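Local coordinates for protein nucleoporin nup120 (PDB 4GQ2) that serves as a structural component of the nuclear pore complex, whose nucleoporins can also dock transiently associated transport factors, at residues 8-18 and 672-681; 96-107 and 141-151. All coordinates share one frame; numbering follows the deposited sequence.

How the contacts relate
Contact 1 and contact 2 lie side by side where the beta-propeller meets the helical part of the chain, their centres about 18 Å apart. Contact 1 joins the N-terminal strand 3-11 and the turn after it to the start of helix 672-703, 654 residues later; contact 2 is local, linking strand 101-106 to strand 138-143 and helix 146-149, and falls within the sequence that contact 1 spans. The two touch directly: Leu-672 CD1 lies 3.6 Å from Ser-99 O, and Leu-672 CG 4.2 Å from Leu-98 CD1. The first residue of helix 672-703 thus touches the loop before strand 101-106 as well as segment 8-18, consistent with the helical part being seated against the propeller.

Contact 1: 8-18 and 672-681; sequences AVVPIDLQSFC and LFLCASVARV
Phe-17 and Phe-673 lie side by side and point the same way, their planes 25° apart and their centroids separated by 4.9 Å. The rings are near parallel but slid so far that they barely overlap: CD1 of Phe-673 sits over the rim of one Phe-17 face, 3.4 Å from CE2 of Phe-17. Phe-673 reaches this place because its CG stands anti to the backbone N (chi1 -179°), which brings the ring round toward Phe-17 and Val-10. Val-10 meets the same ring obliquely, its CB 4.0 Å from Phe-673 CE1. Ser-677 OG stands over the centre of the Phe-673 ring while donating to Phe-673 O, one helical turn back.

The ring pair joins the turn after the strand to the helix start; Val-10 brings in the strand itself. The axes of strand 8-11 and helix segment 672-681 approach to 8.2 Å, their directions 126° apart. Strand 3-11 pairs antiparallel with strand 539-544 (Ala-8 with Phe-542, Val-10 with Val-540), consistent with closure of a beta-propeller by strands from both ends of the domain's sequence.

Arg-680, extended from CG to NE, runs across Val-10, and its guanidinium lays one face on Pro-11, with CD of Pro-11 3.5 Å from CZ of Arg-680. A water in the guanidinium plane accepts from Arg-680 NE at 2.7 Å and donates to Ser-16 O, bridging helix and turn. Ser-16 N donates to Asp-13 OD1, an Asx motif, and Ser-16 OG adds a second bond to the same oxygen; Asp-13 OD2 holds Ile-434 N. A leucine in place of Arg-680 would probably leave the water without its NE donor and Pro-11 without the flat group lying against its CD. Nearer the helix start, Ala-676 CB presses on Ser-16 O at 3.3 Å.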
loop_
_atom_site.group_PDB
_atom_site.type_symbol
_atom_site.label_atom_id
_atom_site.label_comp_id
_atom_site.label_asym_id
_atom_site.label_seq_id
_atom_site.Cartn_x
_atom_site.Cartn_y
_atom_site.Cartn_z
ATOM N N ALA A 8 -9.234 10.875 -12.140
ATOM C CA ALA A 8 -8.743 9.702 -11.441
ATOM C C ALA A 8 -8.143 8.773 -12.485
ATOM O O ALA A 8 -8.820 8.391 -13.432
ATOM C CB ALA A 8 -9.880 9.016 -10.706
ATOM N N VAL A 9 -6.875 8.422 -12.303
ATOM C CA VAL A 9 -6.125 7.633 -13.269
ATOM C C VAL A 9 -5.960 6.193 -12.783
ATOM O O VAL A 9 -5.576 5.961 -11.639
ATOM C CB VAL A 9 -4.722 8.254 -13.517
ATOM C CG1 VAL A 9 -3.911 7.401 -14.480
ATOM C CG2 VAL A 9 -4.839 9.671 -14.065
ATOM N N VAL A 10 -6.250 5.229 -13.652
ATOM C CA VAL A 10 -5.970 3.824 -13.358
ATOM C C VAL A 10 -5.148 3.219 -14.500
ATOM O O VAL A 10 -5.577 3.246 -15.654
ATOM C CB VAL A 10 -7.256 2.995 -13.115
ATOM C CG1 VAL A 10 -6.917 1.570 -12.699
ATOM C CG2 VAL A 10 -8.113 3.639 -12.047
ATOM N N PRO A 11 -3.948 2.695 -14.184
ATOM C CA PRO A 11 -3.159 2.038 -15.205
ATOM C C PRO A 11 -3.894 0.803 -15.697
ATOM O O PRO A 11 -4.588 0.149 -14.921
ATOM C CB PRO A 11 -1.883 1.625 -14.453
ATOM C CG PRO A 11 -1.799 2.559 -13.304
ATOM C CD PRO A 11 -3.232 2.759 -12.899
ATOM N N ILE A 12 -3.746 0.496 -16.977
ATOM C CA ILE A 12 -4.373 -0.681 -17.555
ATOM C C ILE A 12 -3.380 -1.841 -17.508
ATOM O O ILE A 12 -2.721 -2.173 -18.499
ATOM C CB ILE A 12 -4.870 -0.411 -18.985
ATOM C CG1 ILE A 12 -5.875 0.725 -18.969
ATOM C CG2 ILE A 12 -5.525 -1.650 -19.571
ATOM C CD1 ILE A 12 -6.188 1.266 -20.339
ATOM N N ASP A 13 -3.265 -2.424 -16.321
ATOM C CA ASP A 13 -2.465 -3.603 -16.110
ATOM C C ASP A 13 -3.235 -4.522 -15.167
ATOM O O ASP A 13 -4.207 -4.089 -14.536
ATOM C CB ASP A 13 -1.050 -3.256 -15.609
ATOM C CG ASP A 13 -1.036 -2.492 -14.285
ATOM O OD1 ASP A 13 -1.833 -2.792 -13.372
ATOM O OD2 ASP A 13 -0.179 -1.597 -14.137
ATOM N N LEU A 14 -2.826 -5.788 -15.107
ATOM C CA LEU A 14 -3.525 -6.798 -14.316
ATOM C C LEU A 14 -3.611 -6.424 -12.837
ATOM O O LEU A 14 -4.672 -6.545 -12.211
ATOM C CB LEU A 14 -2.852 -8.165 -14.498
ATOM C CG LEU A 14 -3.393 -9.095 -15.596
ATOM C CD1 LEU A 14 -3.509 -8.430 -16.965
ATOM C CD2 LEU A 14 -2.520 -10.335 -15.686
ATOM N N GLN A 15 -2.491 -5.948 -12.299
ATOM C CA GLN A 15 -2.375 -5.582 -10.890
ATOM C C GLN A 15 -3.373 -4.497 -10.466
ATOM O O GLN A 15 -4.037 -4.639 -9.436
ATOM C CB GLN A 15 -0.936 -5.152 -10.575
ATOM C CG GLN A 15 -0.600 -5.010 -9.093
ATOM C CD GLN A 15 -0.747 -6.302 -8.298
ATOM O OE1 GLN A 15 -0.593 -7.411 -8.825
ATOM N NE2 GLN A 15 -1.040 -6.160 -7.014
ATOM N N SER A 16 -3.486 -3.432 -11.262
ATOM C CA SER A 16 -4.324 -2.285 -10.900
ATOM C C SER A 16 -5.810 -2.606 -10.968
ATOM O O SER A 16 -6.615 -1.960 -10.301
ATOM C CB SER A 16 -4.023 -1.069 -11.782
ATOM O OG SER A 16 -2.677 -0.647 -11.644
ATOM N N PHE A 17 -6.161 -3.600 -11.777
ATOM C CA PHE A 17 -7.549 -4.044 -11.921
ATOM C C PHE A 17 -7.877 -5.238 -11.013
ATOM O O PHE A 17 -8.980 -5.777 -11.091
ATOM C CB PHE A 17 -7.828 -4.421 -13.381
ATOM C CG PHE A 17 -8.204 -3.259 -14.257
ATOM C CD1 PHE A 17 -7.294 -2.245 -14.537
ATOM C CD2 PHE A 17 -9.472 -3.188 -14.826
ATOM C CE1 PHE A 17 -7.648 -1.170 -15.350
ATOM C CE2 PHE A 17 -9.828 -2.123 -15.648
ATOM C CZ PHE A 17 -8.916 -1.111 -15.912
ATOM N N CYS A 18 -6.930 -5.652 -10.163
ATOM C CA CYS A 18 -7.101 -6.840 -9.301
ATOM C C CYS A 18 -7.471 -8.094 -10.094
ATOM O O CYS A 18 -8.340 -8.868 -9.685
ATOM C CB CYS A 18 -8.146 -6.606 -8.205
ATOM S SG CYS A 18 -7.922 -5.091 -7.264
ATOM N N LEU A 672 -14.552 -4.780 -8.989
ATOM C CA LEU A 672 -13.172 -4.581 -8.568
ATOM C C LEU A 672 -12.648 -3.231 -9.050
ATOM O O LEU A 672 -12.021 -2.494 -8.286
ATOM C CB LEU A 672 -12.281 -5.721 -9.055
ATOM C CG LEU A 672 -12.537 -7.058 -8.348
ATOM C CD1 LEU A 672 -11.824 -8.186 -9.088
ATOM C CD2 LEU A 672 -12.167 -7.005 -6.856
ATOM N N PHE A 673 -12.942 -2.898 -10.306
ATOM C CA PHE A 673 -12.502 -1.638 -10.890
ATOM C C PHE A 673 -12.994 -0.423 -10.105
ATOM O O PHE A 673 -12.264 0.572 -9.967
ATOM C CB PHE A 673 -12.896 -1.541 -12.367
ATOM C CG PHE A 673 -12.443 -0.268 -13.029
ATOM C CD1 PHE A 673 -11.093 -0.028 -13.266
ATOM C CD2 PHE A 673 -13.363 0.694 -13.399
ATOM C CE1 PHE A 673 -10.681 1.147 -13.872
ATOM C CE2 PHE A 673 -12.956 1.874 -13.999
ATOM C CZ PHE A 673 -11.614 2.102 -14.237
ATOM N N LEU A 674 -14.216 -0.507 -9.579
ATOM C CA LEU A 674 -14.727 0.541 -8.702
ATOM C C LEU A 674 -13.863 0.703 -7.443
ATOM O O LEU A 674 -13.455 1.816 -7.102
ATOM C CB LEU A 674 -16.177 0.293 -8.305
ATOM C CG LEU A 674 -16.629 1.515 -7.503
ATOM C CD1 LEU A 674 -17.518 2.447 -8.316
ATOM C CD2 LEU A 674 -17.281 1.108 -6.200
ATOM N N CYS A 675 -13.594 -0.408 -6.767
ATOM C CA CYS A 675 -12.754 -0.411 -5.575
ATOM C C CYS A 675 -11.384 0.197 -5.854
ATOM O O CYS A 675 -10.902 1.023 -5.076
ATOM C CB CYS A 675 -12.597 -1.831 -5.020
ATOM S SG CYS A 675 -14.164 -2.575 -4.534
ATOM N N ALA A 676 -10.776 -0.194 -6.973
ATOM C CA ALA A 676 -9.479 0.354 -7.380
ATOM C C ALA A 676 -9.553 1.862 -7.612
ATOM O O ALA A 676 -8.662 2.604 -7.203
ATOM C CB ALA A 676 -8.974 -0.350 -8.623
ATOM N N SER A 677 -10.627 2.310 -8.253
ATOM C CA SER A 677 -10.801 3.723 -8.581
ATOM C C SER A 677 -10.964 4.563 -7.323
ATOM O O SER A 677 -10.296 5.590 -7.157
ATOM C CB SER A 677 -12.011 3.904 -9.499
ATOM O OG SER A 677 -11.791 3.237 -10.735
ATOM N N VAL A 678 -11.847 4.109 -6.435
ATOM C CA VAL A 678 -12.101 4.782 -5.166
ATOM C C VAL A 678 -10.827 4.880 -4.328
ATOM O O VAL A 678 -10.500 5.965 -3.817
ATOM C CB VAL A 678 -13.229 4.084 -4.376
ATOM C CG1 VAL A 678 -13.305 4.618 -2.953
ATOM C CG2 VAL A 678 -14.566 4.269 -5.093
ATOM N N ALA A 679 -10.102 3.761 -4.215
ATOM C CA ALA A 679 -8.839 3.716 -3.467
ATOM C C ALA A 679 -7.822 4.745 -3.949
ATOM O O ALA A 679 -7.151 5.374 -3.139
ATOM C CB ALA A 679 -8.235 2.318 -3.497
ATOM N N ARG A 680 -7.721 4.931 -5.261
ATOM C CA ARG A 680 -6.770 5.895 -5.816
ATOM C C ARG A 680 -7.169 7.327 -5.486
ATOM O O ARG A 680 -6.327 8.131 -5.075
ATOM C CB ARG A 680 -6.581 5.677 -7.325
ATOM C CG ARG A 680 -5.782 4.409 -7.619
ATOM C CD ARG A 680 -5.685 4.049 -9.098
ATOM N NE ARG A 680 -4.862 2.852 -9.266
ATOM C CZ ARG A 680 -3.544 2.850 -9.460
ATOM N NH1 ARG A 680 -2.871 3.991 -9.567
ATOM N NH2 ARG A 680 -2.900 1.692 -9.573
ATOM N N VAL A 681 -8.458 7.637 -5.632
ATOM C CA VAL A 681 -8.956 8.966 -5.275
ATOM C C VAL A 681 -8.809 9.226 -3.766
ATOM O O VAL A 681 -8.339 10.298 -3.374
ATOM C CB VAL A 681 -10.417 9.182 -5.733
ATOM C CG1 VAL A 681 -10.982 10.473 -5.160
ATOM C CG2 VAL A 681 -10.502 9.194 -7.250
HETATM O O HOH W 1 -5.373 0.192 -8.802
#

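Contact 2: 96-107 and 141-151; sequences EPLSKFNVKIHF and IRLSKTWFQLP
With CG anti to the carbonyl carbon in both Glu-96 (chi1 -59°) and Gln-149 (chi1 -58°), the two side chains cross at about a right angle and bring carboxylate to amide, their planes 81° apart. Gln-149 NE2 donates to Glu-96 OE1 at 3.3 Å; the oxygen lies in the amide plane, but the donor arrives from above the carboxylate plane. The syn lone pair of Glu-96 OE2 takes Lys-145 NZ at 2.9 Å in a salt bridge, and Asp-125 is a second partner of this ammonium. Both carboxylate oxygens are thus engaged, which probably limits rotation of the group.

Beside this polar end, Phe-148 O receives two weak bonds, from Lys-100 N and Phe-101 N, each 2.9 Å long. The Phe-101 ring turns its edge to Gln-149 O, 3.3 Å from its CE2, and sets CZ 3.6 Å from Pro-151 CB. Farther along, Val-103 CG1 meets Phe-148 CE1 at 3.6 Å, and CD1 of Ile-141 approaches Phe-107 CZ from the opposite direction at 4.0 Å.

Strand 101-106 lies in one sheet, between strands 21-26 and 83-88, whereas strand 138-143 belongs to the four-stranded antiparallel sheet that follows. In this chain a weakly bonded helix, about 146-149, joins the interface; the apolar packing between successive sheets is characteristic of neighbouring beta-propeller blades.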
loop_
_atom_site.group_PDB
_atom_site.type_symbol
_atom_site.label_atom_id
_atom_site.label_comp_id
_atom_site.label_asym_id
_atom_site.label_seq_id
_atom_site.Cartn_x
_atom_site.Cartn_y
_atom_site.Cartn_z
ATOM N N GLU A 96 -23.852 -10.133 -11.284
ATOM C CA GLU A 96 -22.929 -11.056 -11.953
ATOM C C GLU A 96 -21.631 -11.321 -11.178
ATOM O O GLU A 96 -21.248 -10.523 -10.323
ATOM C CB GLU A 96 -22.614 -10.545 -13.367
ATOM C CG GLU A 96 -23.840 -10.386 -14.263
ATOM C CD GLU A 96 -23.529 -10.534 -15.743
ATOM O OE1 GLU A 96 -22.829 -11.503 -16.116
ATOM O OE2 GLU A 96 -23.999 -9.691 -16.539
ATOM N N PRO A 97 -20.947 -12.449 -11.479
ATOM C CA PRO A 97 -19.638 -12.716 -10.867
ATOM C C PRO A 97 -18.626 -11.652 -11.280
ATOM O O PRO A 97 -18.731 -11.087 -12.375
ATOM C CB PRO A 97 -19.228 -14.071 -11.460
ATOM C CG PRO A 97 -20.472 -14.656 -12.042
ATOM C CD PRO A 97 -21.311 -13.487 -12.461
ATOM N N LEU A 98 -17.658 -11.386 -10.406
ATOM C CA LEU A 98 -16.659 -10.353 -10.643
ATOM C C LEU A 98 -15.811 -10.628 -11.875
ATOM O O LEU A 98 -15.540 -11.784 -12.211
ATOM C CB LEU A 98 -15.744 -10.211 -9.432
ATOM C CG LEU A 98 -16.396 -9.891 -8.088
ATOM C CD1 LEU A 98 -15.328 -9.902 -7.007
ATOM C CD2 LEU A 98 -17.137 -8.562 -8.108
ATOM N N SER A 99 -15.398 -9.555 -12.543
ATOM C CA SER A 99 -14.440 -9.651 -13.637
ATOM C C SER A 99 -13.040 -9.820 -13.061
ATOM O O SER A 99 -12.438 -8.864 -12.586
ATOM C CB SER A 99 -14.504 -8.405 -14.519
ATOM O OG SER A 99 -15.800 -8.226 -15.054
ATOM N N LYS A 100 -12.534 -11.046 -13.087
ATOM C CA LYS A 100 -11.217 -11.349 -12.534
ATOM C C LYS A 100 -10.205 -11.580 -13.643
ATOM O O LYS A 100 -9.044 -11.912 -13.384
ATOM C CB LYS A 100 -11.292 -12.584 -11.635
ATOM C CG LYS A 100 -12.038 -12.389 -10.323
ATOM C CD LYS A 100 -12.422 -13.742 -9.739
ATOM C CE LYS A 100 -12.744 -13.661 -8.255
ATOM N NZ LYS A 100 -13.185 -14.982 -7.716
ATOM N N PHE A 101 -10.652 -11.411 -14.885
ATOM C CA PHE A 101 -9.803 -11.668 -16.045
ATOM C C PHE A 101 -10.039 -10.631 -17.123
ATOM O O PHE A 101 -11.156 -10.113 -17.263
ATOM C CB PHE A 101 -10.057 -13.079 -16.613
ATOM C CG PHE A 101 -9.910 -14.174 -15.594
ATOM C CD1 PHE A 101 -8.655 -14.709 -15.302
ATOM C CD2 PHE A 101 -11.020 -14.645 -14.892
ATOM C CE1 PHE A 101 -8.511 -15.702 -14.342
ATOM C CE2 PHE A 101 -10.882 -15.634 -13.927
ATOM C CZ PHE A 101 -9.626 -16.163 -13.656
ATOM N N ASN A 102 -8.981 -10.328 -17.871
ATOM C CA ASN A 102 -9.108 -9.582 -19.117
ATOM C C ASN A 102 -8.893 -10.534 -20.293
ATOM O O ASN A 102 -8.561 -11.706 -20.103
ATOM C CB ASN A 102 -8.128 -8.399 -19.163
ATOM C CG ASN A 102 -6.688 -8.832 -19.365
ATOM O OD1 ASN A 102 -6.225 -9.795 -18.766
ATOM N ND2 ASN A 102 -5.978 -8.120 -20.218
ATOM N N VAL A 103 -9.102 -10.043 -21.506
ATOM C CA VAL A 103 -8.828 -10.856 -22.682
ATOM C C VAL A 103 -7.829 -10.181 -23.602
ATOM O O VAL A 103 -7.837 -8.961 -23.754
ATOM C CB VAL A 103 -10.117 -11.373 -23.408
ATOM C CG1 VAL A 103 -11.373 -10.657 -22.943
ATOM C CG2 VAL A 103 -9.984 -11.339 -24.930
ATOM N N LYS A 104 -6.934 -10.989 -24.161
ATOM C CA LYS A 104 -5.954 -10.528 -25.132
ATOM C C LYS A 104 -6.107 -11.354 -26.408
ATOM O O LYS A 104 -5.958 -12.583 -26.388
ATOM C CB LYS A 104 -4.538 -10.641 -24.569
ATOM C CG LYS A 104 -3.433 -10.384 -25.584
ATOM C CD LYS A 104 -2.049 -10.480 -24.963
ATOM C CE LYS A 104 -1.856 -9.451 -23.859
ATOM N NZ LYS A 104 -0.433 -9.354 -23.446
ATOM N N ILE A 105 -6.414 -10.657 -27.500
ATOM C CA ILE A 105 -6.684 -11.273 -28.789
ATOM C C ILE A 105 -5.523 -10.971 -29.720
ATOM O O ILE A 105 -5.170 -9.813 -29.920
ATOM C CB ILE A 105 -8.007 -10.741 -29.382
ATOM C CG1 ILE A 105 -9.164 -11.085 -28.442
ATOM C CG2 ILE A 105 -8.258 -11.322 -30.766
ATOM C CD1 ILE A 105 -10.452 -10.328 -28.676
ATOM N N HIS A 106 -4.921 -12.018 -30.272
ATOM C CA HIS A 106 -3.799 -11.868 -31.198
ATOM C C HIS A 106 -4.273 -11.972 -32.611
ATOM O O HIS A 106 -5.178 -12.759 -32.920
ATOM C CB HIS A 106 -2.727 -12.923 -30.958
ATOM C CG HIS A 106 -2.201 -12.953 -29.549
ATOM N ND1 HIS A 106 -1.062 -12.328 -29.189
ATOM C CD2 HIS A 106 -2.692 -13.575 -28.403
ATOM C CE1 HIS A 106 -0.835 -12.536 -27.879
ATOM N NE2 HIS A 106 -1.836 -13.298 -27.398
ATOM N N PHE A 107 -3.647 -11.169 -33.472
ATOM C CA PHE A 107 -3.975 -11.078 -34.887
ATOM C C PHE A 107 -2.723 -11.347 -35.713
ATOM O O PHE A 107 -1.611 -11.157 -35.213
ATOM C CB PHE A 107 -4.508 -9.681 -35.206
ATOM C CG PHE A 107 -5.874 -9.410 -34.652
ATOM C CD1 PHE A 107 -6.036 -8.972 -33.340
ATOM C CD2 PHE A 107 -7.005 -9.588 -35.445
ATOM C CE1 PHE A 107 -7.300 -8.719 -32.833
ATOM C CE2 PHE A 107 -8.275 -9.339 -34.939
ATOM C CZ PHE A 107 -8.421 -8.905 -33.632
ATOM N N ILE A 141 -16.031 -10.918 -34.025
ATOM C CA ILE A 141 -15.741 -11.575 -32.747
ATOM C C ILE A 141 -16.899 -11.477 -31.760
ATOM O O ILE A 141 -17.348 -10.377 -31.418
ATOM C CB ILE A 141 -14.455 -11.011 -32.096
ATOM C CG1 ILE A 141 -13.247 -11.219 -33.012
ATOM C CG2 ILE A 141 -14.193 -11.672 -30.747
ATOM C CD1 ILE A 141 -12.087 -10.288 -32.711
ATOM N N ARG A 142 -17.380 -12.634 -31.312
ATOM C CA ARG A 142 -18.437 -12.701 -30.302
ATOM C C ARG A 142 -17.843 -12.829 -28.900
ATOM O O ARG A 142 -17.076 -13.750 -28.627
ATOM C CB ARG A 142 -19.379 -13.874 -30.567
ATOM C CG ARG A 142 -20.494 -13.606 -31.566
ATOM C CD ARG A 142 -21.583 -14.656 -31.395
ATOM N NE ARG A 142 -22.401 -14.869 -32.589
ATOM C CZ ARG A 142 -22.041 -15.616 -33.632
ATOM N NH1 ARG A 142 -20.856 -16.216 -33.662
ATOM N NH2 ARG A 142 -22.867 -15.753 -34.656
ATOM N N LEU A 143 -18.203 -11.899 -28.022
ATOM C CA LEU A 143 -17.681 -11.886 -26.661
ATOM C C LEU A 143 -18.564 -12.681 -25.725
ATOM O O LEU A 143 -19.784 -12.505 -25.704
ATOM C CB LEU A 143 -17.575 -10.454 -26.132
ATOM C CG LEU A 143 -16.509 -9.521 -26.705
ATOM C CD1 LEU A 143 -16.746 -8.104 -26.202
ATOM C CD2 LEU A 143 -15.108 -10.000 -26.350
ATOM N N SER A 144 -17.941 -13.552 -24.948
ATOM C CA SER A 144 -18.628 -14.196 -23.841
ATOM C C SER A 144 -18.252 -13.493 -22.535
ATOM O O SER A 144 -17.066 -13.237 -22.269
ATOM C CB SER A 144 -18.272 -15.681 -23.787
ATOM O OG SER A 144 -18.906 -16.310 -22.690
ATOM N N LYS A 145 -19.267 -13.170 -21.736
ATOM C CA LYS A 145 -19.058 -12.620 -20.393
ATOM C C LYS A 145 -18.215 -13.555 -19.521
ATOM O O LYS A 145 -17.462 -13.100 -18.659
ATOM C CB LYS A 145 -20.394 -12.321 -19.711
ATOM C CG LYS A 145 -21.117 -11.116 -20.290
ATOM C CD LYS A 145 -22.394 -10.798 -19.530
ATOM C CE LYS A 145 -23.078 -9.576 -20.125
ATOM N NZ LYS A 145 -24.271 -9.163 -19.336
ATOM N N THR A 146 -18.345 -14.856 -19.768
ATOM C CA THR A 146 -17.573 -15.898 -19.086
ATOM C C THR A 146 -16.067 -15.653 -19.132
ATOM O O THR A 146 -15.351 -15.984 -18.183
ATOM C CB THR A 146 -17.878 -17.281 -19.707
ATOM O OG1 THR A 146 -19.232 -17.638 -19.422
ATOM C CG2 THR A 146 -16.963 -18.363 -19.153
ATOM N N TRP A 147 -15.593 -15.080 -20.239
ATOM C CA TRP A 147 -14.162 -14.886 -20.466
ATOM C C TRP A 147 -13.556 -14.001 -19.423
ATOM O O TRP A 147 -12.378 -14.132 -19.084
ATOM C CB TRP A 147 -13.908 -14.257 -21.828
ATOM C CG TRP A 147 -14.325 -15.080 -23.016
ATOM C CD1 TRP A 147 -14.818 -16.385 -23.032
ATOM C CD2 TRP A 147 -14.248 -14.687 -24.423
ATOM N NE1 TRP A 147 -15.072 -16.794 -24.311
ATOM C CE2 TRP A 147 -14.751 -15.828 -25.195
ATOM C CE3 TRP A 147 -13.840 -13.541 -25.097
ATOM C CZ2 TRP A 147 -14.831 -15.800 -26.581
ATOM C CZ3 TRP A 147 -13.925 -13.523 -26.493
ATOM C CH2 TRP A 147 -14.406 -14.627 -27.216
ATOM N N PHE A 148 -14.364 -13.074 -18.922
ATOM C CA PHE A 148 -13.914 -12.135 -17.924
ATOM C C PHE A 148 -14.006 -12.718 -16.520
ATOM O O PHE A 148 -13.366 -12.215 -15.600
ATOM C CB PHE A 148 -14.733 -10.845 -18.027
ATOM C CG PHE A 148 -14.604 -10.158 -19.353
ATOM C CD1 PHE A 148 -13.564 -9.265 -19.588
ATOM C CD2 PHE A 148 -15.512 -10.413 -20.375
ATOM C CE1 PHE A 148 -13.436 -8.634 -20.816
ATOM C CE2 PHE A 148 -15.384 -9.787 -21.605
ATOM C CZ PHE A 148 -14.344 -8.898 -21.825
ATOM N N GLN A 149 -14.778 -13.793 -16.364
ATOM C CA GLN A 149 -15.163 -14.265 -15.035
ATOM C C GLN A 149 -14.470 -15.533 -14.578
ATOM O O GLN A 149 -14.137 -15.660 -13.405
ATOM C CB GLN A 149 -16.673 -14.453 -14.958
ATOM C CG GLN A 149 -17.479 -13.203 -15.271
ATOM C CD GLN A 149 -18.917 -13.523 -15.618
ATOM O OE1 GLN A 149 -19.251 -14.669 -15.908
ATOM N NE2 GLN A 149 -19.779 -12.510 -15.588
ATOM N N LEU A 150 -14.262 -16.471 -15.496
ATOM C CA LEU A 150 -13.780 -17.800 -15.132
ATOM C C LEU A 150 -12.437 -18.108 -15.772
ATOM O O LEU A 150 -12.231 -17.780 -16.942
ATOM C CB LEU A 150 -14.800 -18.871 -15.538
ATOM C CG LEU A 150 -16.241 -18.772 -15.013
ATOM C CD1 LEU A 150 -17.130 -19.772 -15.740
ATOM C CD2 LEU A 150 -16.321 -18.961 -13.500
ATOM N N PRO A 151 -11.523 -18.752 -15.010
ATOM C CA PRO A 151 -10.196 -19.112 -15.519
ATOM C C PRO A 151 -10.266 -20.141 -16.650
ATOM O O PRO A 151 -11.155 -20.998 -16.645
ATOM C CB PRO A 151 -9.488 -19.703 -14.290
ATOM C CG PRO A 151 -10.582 -20.136 -13.377
ATOM C CD PRO A 151 -11.724 -19.197 -13.616
#